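Putative uncharacterized protein (Chaetomium thermophilum, PDB 5T8V) probably acts as the cohesin loader Scc2, binding chromatin and promoting sister chromatid cohesion, and is represented here by its C-terminal HEAT-repeat fragment. Local coordinates at residues A[1254-1259]-A[1274-1279]; A[1366-1371]-A[1444-1449]; A[1374-1379]-A[1430-1435]. All blocks are in the same frame, centred on the assembly; numbering follows the deposited sequence.

Interaction 1 (A[1254-1259]-A[1274-1279]); sequences SQIDFD and QYSRFI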
ATOM      1  N   SER A1254     -44.500 -15.068   6.404  1.00 54.77           N
ATOM      2  CA  SER A1254     -45.936 -15.321   6.363  1.00 56.27           C
ATOM      3  C   SER A1254     -46.433 -15.453   4.931  1.00 56.37           C
ATOM      4  O   SER A1254     -47.431 -16.139   4.682  1.00 56.70           O
ATOM      5  CB  SER A1254     -46.686 -14.207   7.091  1.00 57.61           C
ATOM      6  OG  SER A1254     -46.350 -14.192   8.469  1.00 58.79           O
ATOM      7  N   GLN A1255     -45.754 -14.815   3.977  1.00 57.01           N
ATOM      8  CA  GLN A1255     -46.137 -14.948   2.578  1.00 58.11           C
ATOM      9  C   GLN A1255     -45.785 -16.313   2.005  1.00 60.71           C
ATOM     10  O   GLN A1255     -46.188 -16.611   0.875  1.00 61.40           O
ATOM     11  CB  GLN A1255     -45.470 -13.849   1.747  1.00 56.14           C
ATOM     12  CG  GLN A1255     -46.146 -12.489   1.860  1.00 55.10           C
ATOM     13  CD  GLN A1255     -47.321 -12.341   0.912  1.00 54.89           C
ATOM     14  OE1 GLN A1255     -47.205 -12.608  -0.284  1.00 54.53           O
ATOM     15  NE2 GLN A1255     -48.462 -11.917   1.443  1.00 55.66           N
ATOM     16  N   ILE A1256     -45.056 -17.144   2.751  1.00 60.22           N
ATOM     17  CA  ILE A1256     -44.694 -18.471   2.268  1.00 61.97           C
ATOM     18  C   ILE A1256     -45.686 -19.539   2.714  1.00 64.68           C
ATOM     19  O   ILE A1256     -45.711 -20.630   2.126  1.00 65.20           O
ATOM     20  CB  ILE A1256     -43.273 -18.847   2.731  1.00 62.04           C
ATOM     21  CG1 ILE A1256     -42.285 -17.724   2.398  1.00 61.29           C
ATOM     22  CG2 ILE A1256     -42.810 -20.124   2.039  1.00 62.93           C
ATOM     23  CD1 ILE A1256     -40.911 -17.897   3.000  1.00 61.12           C
ATOM     24  N   ASP A1257     -46.507 -19.256   3.726  1.00 73.54           N
ATOM     25  CA  ASP A1257     -47.519 -20.203   4.179  1.00 76.69           C
ATOM     26  C   ASP A1257     -48.396 -20.617   3.003  1.00 80.25           C
ATOM     27  O   ASP A1257     -48.440 -19.917   1.986  1.00 80.98           O
ATOM     28  CB  ASP A1257     -48.370 -19.594   5.296  1.00 76.85           C
ATOM     29  CG  ASP A1257     -48.825 -20.624   6.310  1.00 78.42           C
ATOM     30  OD1 ASP A1257     -48.814 -21.829   5.984  1.00 79.69           O
ATOM     31  OD2 ASP A1257     -49.196 -20.224   7.435  1.00 79.05           O
ATOM     32  N   PHE A1258     -49.100 -21.738   3.127  1.00 87.20           N
ATOM     33  CA  PHE A1258     -49.843 -22.277   1.999  1.00 90.82           C
ATOM     34  C   PHE A1258     -51.021 -23.100   2.494  1.00 94.00           C
ATOM     35  O   PHE A1258     -51.074 -23.524   3.652  1.00 92.88           O
ATOM     36  CB  PHE A1258     -48.945 -23.133   1.100  1.00 91.65           C
ATOM     37  CG  PHE A1258     -48.200 -24.206   1.836  1.00 92.37           C
ATOM     38  CD1 PHE A1258     -46.989 -23.928   2.447  1.00 91.25           C
ATOM     39  CD2 PHE A1258     -48.707 -25.491   1.916  1.00 94.48           C
ATOM     40  CE1 PHE A1258     -46.299 -24.912   3.126  1.00 91.76           C
ATOM     41  CE2 PHE A1258     -48.020 -26.478   2.594  1.00 94.73           C
ATOM     42  CZ  PHE A1258     -46.816 -26.189   3.198  1.00 93.51           C
ATOM     43  N   ASP A1259     -51.969 -23.317   1.586  1.00102.52           N
ATOM     44  CA  ASP A1259     -53.142 -24.148   1.834  1.00108.05           C
ATOM     45  C   ASP A1259     -53.288 -25.089   0.647  1.00114.14           C
ATOM     46  O   ASP A1259     -53.642 -24.649  -0.452  1.00110.91           O
ATOM     47  CB  ASP A1259     -54.397 -23.294   2.014  1.00109.32           C
ATOM     48  CG  ASP A1259     -55.466 -23.992   2.831  1.00110.81           C
ATOM     49  OD1 ASP A1259     -55.462 -25.240   2.877  1.00111.69           O
ATOM     50  OD2 ASP A1259     -56.311 -23.291   3.427  1.00111.70           O
ATOM     51  N   GLN A1274     -42.694 -21.201  -6.999  1.00 77.38           N
ATOM     52  CA  GLN A1274     -41.786 -20.238  -7.614  1.00 75.21           C
ATOM     53  C   GLN A1274     -41.676 -18.982  -6.760  1.00 70.84           C
ATOM     54  O   GLN A1274     -40.574 -18.467  -6.531  1.00 69.56           O
ATOM     55  CB  GLN A1274     -42.272 -19.898  -9.023  1.00 76.85           C
ATOM     56  CG  GLN A1274     -41.316 -19.033  -9.832  1.00 78.36           C
ATOM     57  CD  GLN A1274     -40.021 -19.745 -10.166  1.00 80.67           C
ATOM     58  OE1 GLN A1274     -40.008 -20.720 -10.918  1.00 83.76           O
ATOM     59  NE2 GLN A1274     -38.919 -19.258  -9.608  1.00 79.38           N
ATOM     60  N   TYR A1275     -42.813 -18.483  -6.271  1.00 53.20           N
ATOM     61  CA  TYR A1275     -42.812 -17.304  -5.408  1.00 51.50           C
ATOM     62  C   TYR A1275     -42.090 -17.587  -4.092  1.00 50.97           C
ATOM     63  O   TYR A1275     -41.213 -16.820  -3.667  1.00 49.72           O
ATOM     64  CB  TYR A1275     -44.259 -16.867  -5.167  1.00 51.82           C
ATOM     65  CG  TYR A1275     -44.436 -15.651  -4.289  1.00 50.52           C
ATOM     66  CD1 TYR A1275     -43.705 -14.492  -4.513  1.00 49.47           C
ATOM     67  CD2 TYR A1275     -45.360 -15.652  -3.252  1.00 50.69           C
ATOM     68  CE1 TYR A1275     -43.876 -13.375  -3.713  1.00 49.37           C
ATOM     69  CE2 TYR A1275     -45.539 -14.544  -2.450  1.00 50.41           C
ATOM     70  CZ  TYR A1275     -44.795 -13.406  -2.684  1.00 50.08           C
ATOM     71  OH  TYR A1275     -44.971 -12.299  -1.886  1.00 50.14           O
ATOM     72  N   SER A1276     -42.442 -18.697  -3.439  1.00 68.34           N
ATOM     73  CA  SER A1276     -41.789 -19.073  -2.190  1.00 68.38           C
ATOM     74  C   SER A1276     -40.277 -19.140  -2.363  1.00 66.73           C
ATOM     75  O   SER A1276     -39.522 -18.564  -1.573  1.00 66.73           O
ATOM     76  CB  SER A1276     -42.334 -20.415  -1.701  1.00 70.83           C
ATOM     77  OG  SER A1276     -43.721 -20.330  -1.419  1.00 73.06           O
ATOM     78  N   ARG A1277     -39.816 -19.845  -3.399  1.00 56.79           N
ATOM     79  CA  ARG A1277     -38.389 -19.874  -3.699  1.00 55.73           C
ATOM     80  C   ARG A1277     -37.840 -18.462  -3.844  1.00 53.24           C
ATOM     81  O   ARG A1277     -36.784 -18.127  -3.287  1.00 52.27           O
ATOM     82  CB  ARG A1277     -38.141 -20.676  -4.977  1.00 57.42           C
ATOM     83  CG  ARG A1277     -36.674 -20.754  -5.372  1.00 58.19           C
ATOM     84  CD  ARG A1277     -36.483 -21.491  -6.682  1.00 59.87           C
ATOM     85  NE  ARG A1277     -35.087 -21.866  -6.884  1.00 61.50           N
ATOM     86  CZ  ARG A1277     -34.651 -22.629  -7.880  1.00 64.14           C
ATOM     87  NH1 ARG A1277     -35.499 -23.107  -8.782  1.00 65.51           N
ATOM     88  NH2 ARG A1277     -33.360 -22.919  -7.973  1.00 65.41           N
ATOM     89  N   PHE A1278     -38.551 -17.616  -4.593  1.00 58.05           N
ATOM     90  CA  PHE A1278     -38.080 -16.255  -4.812  1.00 57.47           C
ATOM     91  C   PHE A1278     -37.823 -15.536  -3.495  1.00 57.36           C
ATOM     92  O   PHE A1278     -36.823 -14.822  -3.359  1.00 58.05           O
ATOM     93  CB  PHE A1278     -39.085 -15.467  -5.655  1.00 57.38           C
ATOM     94  CG  PHE A1278     -38.808 -13.989  -5.692  1.00 56.47           C
ATOM     95  CD1 PHE A1278     -37.802 -13.480  -6.492  1.00 56.80           C
ATOM     96  CD2 PHE A1278     -39.551 -13.111  -4.921  1.00 56.07           C
ATOM     97  CE1 PHE A1278     -37.541 -12.122  -6.522  1.00 56.79           C
ATOM     98  CE2 PHE A1278     -39.297 -11.756  -4.948  1.00 55.82           C
ATOM     99  CZ  PHE A1278     -38.291 -11.260  -5.750  1.00 56.33           C
ATOM    100  N   ILE A1279     -38.706 -15.712  -2.506  1.00 50.99           N
ATOM    101  CA  ILE A1279     -38.592 -14.932  -1.274  1.00 51.11           C
ATOM    102  C   ILE A1279     -37.853 -15.669  -0.162  1.00 50.57           C
ATOM    103  O   ILE A1279     -37.638 -15.082   0.905  1.00 50.78           O
ATOM    104  CB  ILE A1279     -39.969 -14.450  -0.769  1.00 52.09           C
ATOM    105  CG1 ILE A1279     -40.884 -15.622  -0.411  1.00 52.79           C
ATOM    106  CG2 ILE A1279     -40.623 -13.558  -1.816  1.00 52.47           C
ATOM    107  CD1 ILE A1279     -42.201 -15.176   0.214  1.00 53.36           C
TER

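Interaction 2 (A[1366-1371]-A[1444-1449]); sequences QLTAAS and RACKDL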
ATOM      1  N   GLN A1366     -48.680 -32.784  -5.694  1.00104.23           N
ATOM      2  CA  GLN A1366     -49.188 -31.767  -4.779  1.00 96.68           C
ATOM      3  C   GLN A1366     -48.395 -31.757  -3.479  1.00 86.58           C
ATOM      4  O   GLN A1366     -48.017 -30.689  -2.981  1.00 84.28           O
ATOM      5  CB  GLN A1366     -50.673 -32.014  -4.506  1.00100.54           C
ATOM      6  CG  GLN A1366     -51.395 -30.860  -3.840  1.00100.53           C
ATOM      7  CD  GLN A1366     -52.888 -31.109  -3.721  1.00101.17           C
ATOM      8  OE1 GLN A1366     -53.320 -32.216  -3.399  1.00101.21           O
ATOM      9  NE2 GLN A1366     -53.683 -30.079  -3.988  1.00101.75           N
ATOM     10  N   LEU A1367     -48.119 -32.940  -2.922  1.00 95.68           N
ATOM     11  CA  LEU A1367     -47.401 -33.023  -1.655  1.00 89.59           C
ATOM     12  C   LEU A1367     -45.896 -32.895  -1.832  1.00 86.81           C
ATOM     13  O   LEU A1367     -45.204 -32.496  -0.891  1.00 83.89           O
ATOM     14  CB  LEU A1367     -47.735 -34.338  -0.953  1.00 90.05           C
ATOM     15  CG  LEU A1367     -49.222 -34.540  -0.652  1.00 89.34           C
ATOM     16  CD1 LEU A1367     -49.451 -35.906  -0.039  1.00 87.81           C
ATOM     17  CD2 LEU A1367     -49.750 -33.442   0.265  1.00 86.55           C
ATOM     18  N   THR A1368     -45.370 -33.240  -3.006  1.00 78.29           N
ATOM     19  CA  THR A1368     -43.987 -32.900  -3.310  1.00 74.49           C
ATOM     20  C   THR A1368     -43.825 -31.388  -3.406  1.00 70.16           C
ATOM     21  O   THR A1368     -42.904 -30.811  -2.816  1.00 68.33           O
ATOM     22  CB  THR A1368     -43.567 -33.577  -4.612  1.00 75.96           C
ATOM     23  OG1 THR A1368     -43.741 -34.997  -4.502  1.00 77.73           O
ATOM     24  CG2 THR A1368     -42.096 -33.266  -4.942  1.00 75.18           C
ATOM     25  N   ALA A1369     -44.724 -30.732  -4.146  1.00 77.87           N
ATOM     26  CA  ALA A1369     -44.776 -29.274  -4.160  1.00 76.01           C
ATOM     27  C   ALA A1369     -44.803 -28.717  -2.745  1.00 74.15           C
ATOM     28  O   ALA A1369     -44.011 -27.836  -2.393  1.00 72.52           O
ATOM     29  CB  ALA A1369     -46.007 -28.803  -4.935  1.00 76.00           C
ATOM     30  N   ALA A1370     -45.722 -29.220  -1.920  1.00 60.92           N
ATOM     31  CA  ALA A1370     -45.776 -28.808  -0.523  1.00 59.54           C
ATOM     32  C   ALA A1370     -44.409 -28.949   0.136  1.00 59.28           C
ATOM     33  O   ALA A1370     -43.852 -27.980   0.659  1.00 57.58           O
ATOM     34  CB  ALA A1370     -46.825 -29.637   0.221  1.00 60.61           C
ATOM     35  N   SER A1371     -43.842 -30.157   0.087  1.00 60.79           N
ATOM     36  CA  SER A1371     -42.598 -30.447   0.795  1.00 60.49           C
ATOM     37  C   SER A1371     -41.487 -29.484   0.391  1.00 59.14           C
ATOM     38  O   SER A1371     -40.886 -28.820   1.243  1.00 58.54           O
ATOM     39  CB  SER A1371     -42.176 -31.894   0.530  1.00 63.49           C
ATOM     40  OG  SER A1371     -43.165 -32.810   0.969  1.00 64.03           O
ATOM     41  N   ARG A1444     -38.588 -38.953  -2.772  1.00106.57           N
ATOM     42  CA  ARG A1444     -37.532 -38.669  -1.804  1.00105.65           C
ATOM     43  C   ARG A1444     -37.713 -37.299  -1.166  1.00102.06           C
ATOM     44  O   ARG A1444     -37.248 -37.076  -0.045  1.00101.17           O
ATOM     45  CB  ARG A1444     -36.150 -38.756  -2.457  1.00107.36           C
ATOM     46  CG  ARG A1444     -35.049 -38.146  -1.591  1.00106.81           C
ATOM     47  CD  ARG A1444     -33.652 -38.543  -2.030  1.00110.06           C
ATOM     48  NE  ARG A1444     -33.355 -38.132  -3.399  1.00111.76           N
ATOM     49  CZ  ARG A1444     -32.127 -37.988  -3.889  1.00113.86           C
ATOM     50  NH1 ARG A1444     -31.957 -37.614  -5.150  1.00114.49           N
ATOM     51  NH2 ARG A1444     -31.065 -38.205  -3.122  1.00115.00           N
ATOM     52  N   ALA A1445     -38.366 -36.368  -1.862  1.00 81.48           N
ATOM     53  CA  ALA A1445     -38.678 -35.083  -1.250  1.00 78.67           C
ATOM     54  C   ALA A1445     -39.660 -35.261  -0.098  1.00 76.80           C
ATOM     55  O   ALA A1445     -39.398 -34.828   1.032  1.00 75.74           O
ATOM     56  CB  ALA A1445     -39.241 -34.126  -2.299  1.00 78.03           C
ATOM     57  N   CYS A1446     -40.796 -35.908  -0.367  1.00 81.12           N
ATOM     58  CA  CYS A1446     -41.764 -36.179   0.691  1.00 80.93           C
ATOM     59  C   CYS A1446     -41.121 -36.946   1.838  1.00 81.56           C
ATOM     60  O   CYS A1446     -41.402 -36.674   3.010  1.00 81.06           O
ATOM     61  CB  CYS A1446     -42.952 -36.959   0.127  1.00 81.75           C
ATOM     62  SG  CYS A1446     -43.848 -36.100  -1.180  1.00 81.58           S
ATOM     63  N   LYS A1447     -40.250 -37.905   1.520  1.00 74.69           N
ATOM     64  CA  LYS A1447     -39.565 -38.662   2.563  1.00 75.81           C
ATOM     65  C   LYS A1447     -38.693 -37.750   3.417  1.00 73.52           C
ATOM     66  O   LYS A1447     -38.804 -37.735   4.649  1.00 72.61           O
ATOM     67  CB  LYS A1447     -38.723 -39.767   1.925  1.00 79.37           C
ATOM     68  CG  LYS A1447     -38.049 -40.701   2.918  1.00 81.17           C
ATOM     69  CD  LYS A1447     -36.830 -41.359   2.298  1.00 84.14           C
ATOM     70  CE  LYS A1447     -36.197 -42.364   3.240  1.00 86.38           C
ATOM     71  NZ  LYS A1447     -34.910 -42.885   2.706  1.00 89.27           N
ATOM     72  N   ASP A1448     -37.810 -36.982   2.772  1.00 91.43           N
ATOM     73  CA  ASP A1448     -36.946 -36.058   3.499  1.00 90.54           C
ATOM     74  C   ASP A1448     -37.754 -35.075   4.333  1.00 86.09           C
ATOM     75  O   ASP A1448     -37.251 -34.554   5.335  1.00 84.62           O
ATOM     76  CB  ASP A1448     -36.043 -35.304   2.522  1.00 90.78           C
ATOM     77  CG  ASP A1448     -35.030 -36.207   1.844  1.00 94.63           C
ATOM     78  OD1 ASP A1448     -34.623 -37.216   2.458  1.00 97.43           O
ATOM     79  OD2 ASP A1448     -34.640 -35.905   0.696  1.00 94.64           O
ATOM     80  N   LEU A1449     -38.998 -34.796   3.935  1.00 82.04           N
ATOM     81  CA  LEU A1449     -39.844 -33.923   4.740  1.00 79.92           C
ATOM     82  C   LEU A1449     -40.424 -34.665   5.939  1.00 81.08           C
ATOM     83  O   LEU A1449     -40.495 -34.110   7.040  1.00 79.45           O
ATOM     84  CB  LEU A1449     -40.963 -33.337   3.874  1.00 77.99           C
ATOM     85  CG  LEU A1449     -41.901 -32.289   4.487  1.00 74.52           C
ATOM     86  CD1 LEU A1449     -43.102 -32.953   5.139  1.00 74.46           C
ATOM     87  CD2 LEU A1449     -41.181 -31.384   5.486  1.00 72.86           C
TER

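Interaction 3 (A[1374-1379]-A[1430-1435]); sequences LLAIWE and NIMGAL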
ATOM      1  N   LEU A1374     -41.063 -26.428   2.338  1.00 53.17           N
ATOM      2  CA  LEU A1374     -40.571 -26.564   3.706  1.00 52.64           C
ATOM      3  C   LEU A1374     -39.096 -26.943   3.737  1.00 53.62           C
ATOM      4  O   LEU A1374     -38.329 -26.396   4.538  1.00 52.85           O
ATOM      5  CB  LEU A1374     -41.401 -27.597   4.465  1.00 53.47           C
ATOM      6  CG  LEU A1374     -42.877 -27.252   4.663  1.00 52.69           C
ATOM      7  CD1 LEU A1374     -43.723 -28.054   3.710  1.00 54.24           C
ATOM      8  CD2 LEU A1374     -43.304 -27.495   6.096  1.00 52.44           C
ATOM      9  N   LEU A1375     -38.677 -27.882   2.884  1.00 64.93           N
ATOM     10  CA  LEU A1375     -37.267 -28.263   2.856  1.00 66.21           C
ATOM     11  C   LEU A1375     -36.384 -27.075   2.496  1.00 66.23           C
ATOM     12  O   LEU A1375     -35.280 -26.927   3.034  1.00 66.02           O
ATOM     13  CB  LEU A1375     -37.044 -29.412   1.872  1.00 67.51           C
ATOM     14  CG  LEU A1375     -37.537 -30.788   2.324  1.00 69.01           C
ATOM     15  CD1 LEU A1375     -38.774 -31.190   1.558  1.00 69.67           C
ATOM     16  CD2 LEU A1375     -36.452 -31.835   2.161  1.00 70.74           C
ATOM     17  N   ALA A1376     -36.851 -26.216   1.587  1.00 55.90           N
ATOM     18  CA  ALA A1376     -36.090 -25.021   1.241  1.00 55.79           C
ATOM     19  C   ALA A1376     -36.029 -24.055   2.419  1.00 54.68           C
ATOM     20  O   ALA A1376     -34.956 -23.536   2.758  1.00 54.54           O
ATOM     21  CB  ALA A1376     -36.709 -24.347   0.017  1.00 55.48           C
ATOM     22  N   ILE A1377     -37.177 -23.802   3.056  1.00 68.66           N
ATOM     23  CA  ILE A1377     -37.208 -22.939   4.235  1.00 66.05           C
ATOM     24  C   ILE A1377     -36.183 -23.411   5.256  1.00 67.17           C
ATOM     25  O   ILE A1377     -35.337 -22.637   5.718  1.00 68.56           O
ATOM     26  CB  ILE A1377     -38.623 -22.905   4.845  1.00 63.62           C
ATOM     27  CG1 ILE A1377     -39.613 -22.251   3.881  1.00 62.13           C
ATOM     28  CG2 ILE A1377     -38.617 -22.142   6.172  1.00 62.35           C
ATOM     29  CD1 ILE A1377     -41.063 -22.430   4.291  1.00 61.28           C
ATOM     30  N   TRP A1378     -36.248 -24.691   5.626  1.00 59.98           N
ATOM     31  CA  TRP A1378     -35.332 -25.210   6.635  1.00 59.84           C
ATOM     32  C   TRP A1378     -33.887 -25.168   6.157  1.00 60.66           C
ATOM     33  O   TRP A1378     -32.976 -24.956   6.964  1.00 60.44           O
ATOM     34  CB  TRP A1378     -35.716 -26.640   7.014  1.00 60.75           C
ATOM     35  CG  TRP A1378     -34.909 -27.166   8.156  1.00 61.42           C
ATOM     36  CD1 TRP A1378     -33.794 -27.947   8.082  1.00 63.18           C
ATOM     37  CD2 TRP A1378     -35.148 -26.936   9.550  1.00 60.92           C
ATOM     38  NE1 TRP A1378     -33.326 -28.223   9.343  1.00 63.80           N
ATOM     39  CE2 TRP A1378     -34.139 -27.614  10.262  1.00 62.42           C
ATOM     40  CE3 TRP A1378     -36.118 -26.224  10.264  1.00 59.57           C
ATOM     41  CZ2 TRP A1378     -34.074 -27.603  11.654  1.00 62.68           C
ATOM     42  CZ3 TRP A1378     -36.050 -26.214  11.644  1.00 59.71           C
ATOM     43  CH2 TRP A1378     -35.035 -26.899  12.326  1.00 61.23           C
ATOM     44  N   GLU A1379     -33.654 -25.374   4.859  1.00 54.78           N
ATOM     45  CA  GLU A1379     -32.301 -25.261   4.326  1.00 56.88           C
ATOM     46  C   GLU A1379     -31.736 -23.871   4.588  1.00 57.66           C
ATOM     47  O   GLU A1379     -30.654 -23.725   5.173  1.00 58.47           O
ATOM     48  CB  GLU A1379     -32.301 -25.576   2.829  1.00 58.24           C
ATOM     49  CG  GLU A1379     -30.922 -25.543   2.178  1.00 60.35           C
ATOM     50  CD  GLU A1379     -29.988 -26.603   2.732  1.00 61.60           C
ATOM     51  OE1 GLU A1379     -30.485 -27.595   3.306  1.00 61.82           O
ATOM     52  OE2 GLU A1379     -28.754 -26.443   2.593  1.00 62.63           O
ATOM     53  N   ASN A1430     -31.284 -27.912  -6.052  1.00 88.93           N
ATOM     54  CA  ASN A1430     -31.532 -29.350  -5.989  1.00 91.08           C
ATOM     55  C   ASN A1430     -32.925 -29.638  -5.447  1.00 89.87           C
ATOM     56  O   ASN A1430     -33.695 -30.398  -6.045  1.00 88.81           O
ATOM     57  CB  ASN A1430     -30.469 -30.025  -5.122  1.00 91.12           C
ATOM     58  CG  ASN A1430     -29.064 -29.813  -5.649  1.00 93.53           C
ATOM     59  OD1 ASN A1430     -28.847 -29.033  -6.579  1.00 95.15           O
ATOM     60  ND2 ASN A1430     -28.098 -30.502  -5.052  1.00 94.12           N
ATOM     61  N   ILE A1431     -33.265 -29.036  -4.306  1.00 69.10           N
ATOM     62  CA  ILE A1431     -34.601 -29.206  -3.744  1.00 67.42           C
ATOM     63  C   ILE A1431     -35.655 -28.775  -4.754  1.00 68.18           C
ATOM     64  O   ILE A1431     -36.691 -29.432  -4.914  1.00 68.78           O
ATOM     65  CB  ILE A1431     -34.729 -28.418  -2.424  1.00 65.74           C
ATOM     66  CG1 ILE A1431     -33.708 -28.921  -1.396  1.00 66.39           C
ATOM     67  CG2 ILE A1431     -36.142 -28.540  -1.856  1.00 64.82           C
ATOM     68  CD1 ILE A1431     -33.427 -27.934  -0.284  1.00 64.76           C
ATOM     69  N   MET A1432     -35.400 -27.673  -5.459  1.00 67.91           N
ATOM     70  CA  MET A1432     -36.343 -27.115  -6.420  1.00 68.63           C
ATOM     71  C   MET A1432     -36.322 -27.836  -7.762  1.00 72.15           C
ATOM     72  O   MET A1432     -36.936 -27.350  -8.718  1.00 72.66           O
ATOM     73  CB  MET A1432     -36.053 -25.627  -6.623  1.00 67.74           C
ATOM     74  CG  MET A1432     -36.286 -24.789  -5.375  1.00 65.84           C
ATOM     75  SD  MET A1432     -38.034 -24.648  -4.950  1.00 65.19           S
ATOM     76  CE  MET A1432     -37.930 -23.862  -3.345  1.00 64.44           C
ATOM     77  N   GLY A1433     -35.628 -28.971  -7.859  1.00105.75           N
ATOM     78  CA  GLY A1433     -35.693 -29.817  -9.033  1.00110.50           C
ATOM     79  C   GLY A1433     -36.487 -31.091  -8.854  1.00112.76           C
ATOM     80  O   GLY A1433     -36.440 -31.960  -9.736  1.00117.34           O
ATOM     81  N   ALA A1434     -37.232 -31.241  -7.755  1.00100.00           N
ATOM     82  CA  ALA A1434     -37.919 -32.500  -7.483  1.00102.06           C
ATOM     83  C   ALA A1434     -39.051 -32.741  -8.475  1.00103.97           C
ATOM     84  O   ALA A1434     -39.178 -33.838  -9.030  1.00107.49           O
ATOM     85  CB  ALA A1434     -38.450 -32.507  -6.049  1.00 99.75           C
ATOM     86  N   LEU A1435     -39.889 -31.732  -8.708  1.00 91.30           N
ATOM     87  CA  LEU A1435     -41.035 -31.885  -9.599  1.00 94.69           C
ATOM     88  C   LEU A1435     -40.661 -31.867 -11.068  1.00 95.00           C
ATOM     89  O   LEU A1435     -41.553 -31.744 -11.917  1.00 95.45           O
ATOM     90  CB  LEU A1435     -42.070 -30.791  -9.319  1.00173.88           C
ATOM     91  CG  LEU A1435     -42.813 -30.910  -7.990  1.00171.51           C
ATOM     92  CD1 LEU A1435     -43.899 -29.853  -7.886  1.00169.34           C
ATOM     93  CD2 LEU A1435     -43.419 -32.274  -7.814  1.00173.63           C
TER

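Interaction 1 (A[1254-1259]-A[1274-1279])
Gln1255 and Tyr1275 meet at the polar end of a contact in which the loop leaving helix 1243-1254 lies against helix 1271-1284, within the largely helical HEAT-repeat C-terminal part of Scc2. The phenol OH donates to the amide oxygen: Tyr1275 OH to Gln1255 OE1 is 2.8 Å. The C=O...O angle is 128°, and the donor lies 25° out of the carbonyl plane. Amide and ring stand steeply to each other, 76° between planes, and OE1 approaches the ring at its edge. Gln1205, on helix 1200-1213, adds a weak second bond to the same OE1. Beside this polar pair lies an apolar one. The side chains of Ile1256 and Ile1279 run antiparallel alongside each other, with Ile1256 CG1 at 3.4 Å from Ile1279 CD1. That methyl also reaches Gln1255 CB at 3.8 Å and sits over one face of the Tyr1275 ring, displaced to the rim. On the other branch of Ile1256, CG2 packs against Ser1276, whose hydroxyl is already bonded to the His1272 carbonyl one helical turn earlier; Ile1256 CG2 lies 3.6 Å from Ser1276 OG.

Interaction 2 (A[1366-1371]-A[1444-1449])
Ser1371 buries more surface than any other residue here, pressing its small side chain into the groove formed by Cys1446 and Leu1449. Its CB packs on Leu1449 CB at 3.8 Å, while its OG lies 3.7 Å from Cys1446 CA. The hydroxyl itself turns back to its own helix: with OG beside the backbone N (chi1 -60°), Ser1371 OG donates to Leu1367 O over 2.8 Å. That carbonyl also takes the regular helical bond from Ser1371 N, and the two donors arrive from opposite faces of its plane, so a buried polar atom is gripped twice. An alanine here would probably leave Leu1367 O with its backbone donor alone and open a small gap beside Cys1446 CA and Leu1449 CB. The two helices are of the largely helical HEAT-repeat fold; over these segments their axes approach to 8.6 Å and cross at 51°, a close approach in keeping with the small residues at the interface. Cys1446 is the second large contributor: its SG lies against Thr1368, SG to Thr1368 OG1 being 3.5 Å. The threonine hydroxyl has two carbonyls within hydrogen-bonding reach, Met1442 O on the partner helix and Leu1364 O on its own; its single proton must be shared or alternate, Met1442 being the stronger partner. The threonine methyl covers the residue just before the cysteine, Thr1368 CG2 lying 4.0 Å from Ala1445 CB.

Interaction 3 (A[1374-1379]-A[1430-1435])
With CG1 beside its backbone N and CG2 anti to it (chi1 -60°), Ile1431 spreads its two branches over the surface of the helix that carries Leu1375 and Glu1379. CG2 rests on the first of these, Ile1431 CG2 to Leu1375 CB being 3.9 Å. The longer branch is extended (chi2 160°) and carries its methyl on to the following turn, where Ile1431 CD1 is 4.1 Å from Glu1379 CB. Between the two side chains the same CD1 passes 3.9 Å from Leu1375 O, an oxygen already engaged by Glu1379 N in the helix. Ile1431 thus bridges residues one turn apart, which agrees with its having the largest buried area of the contact. Met1432 takes a different route. Its CB does not point at the partner helix, but the chain bends at chi2 (-70°), which sets SD, and the extended last torsion carries the methyl to Ala1376, with Met1432 CE to Ala1376 CB at 3.6 Å. Met1432 also touches Val1273 and Arg1277 of helix 1271-1284, which places this methionine between two helices. Its backbone has just left the helical path: a type I beta turn runs from Ile1431 to Ala1434. Such apolar packing of a helix end and its turn on a neighbouring helix is consistent with the HEAT-repeat helical architecture of this C-terminal fragment.

How the interactions relate
The three contacts cluster near the C-terminus of the chain, with centres about 15 Å (1 and 2), about 12 Å (1 and 3) and about 9 Å (2 and 3) apart. Interaction 1 closes first along the chain; interaction 3 then falls within the span bracketed by interaction 2. Helix 1364-1387 is common to interactions 2 and 3, whose partner helices, 1422-1431 and 1439-1452, are consecutive. It also meets interaction 1, since Phe1258 packs on Ala1370 and Leu1374, and Ile1256 on Ile1377. Leu1435 of interaction 3 touches Thr1368 and Ala1369 of interaction 2. Helix 1364-1387 is therefore a shared packing surface that ties the last helices of the fragment to helix 1271-1284 and its preceding loop.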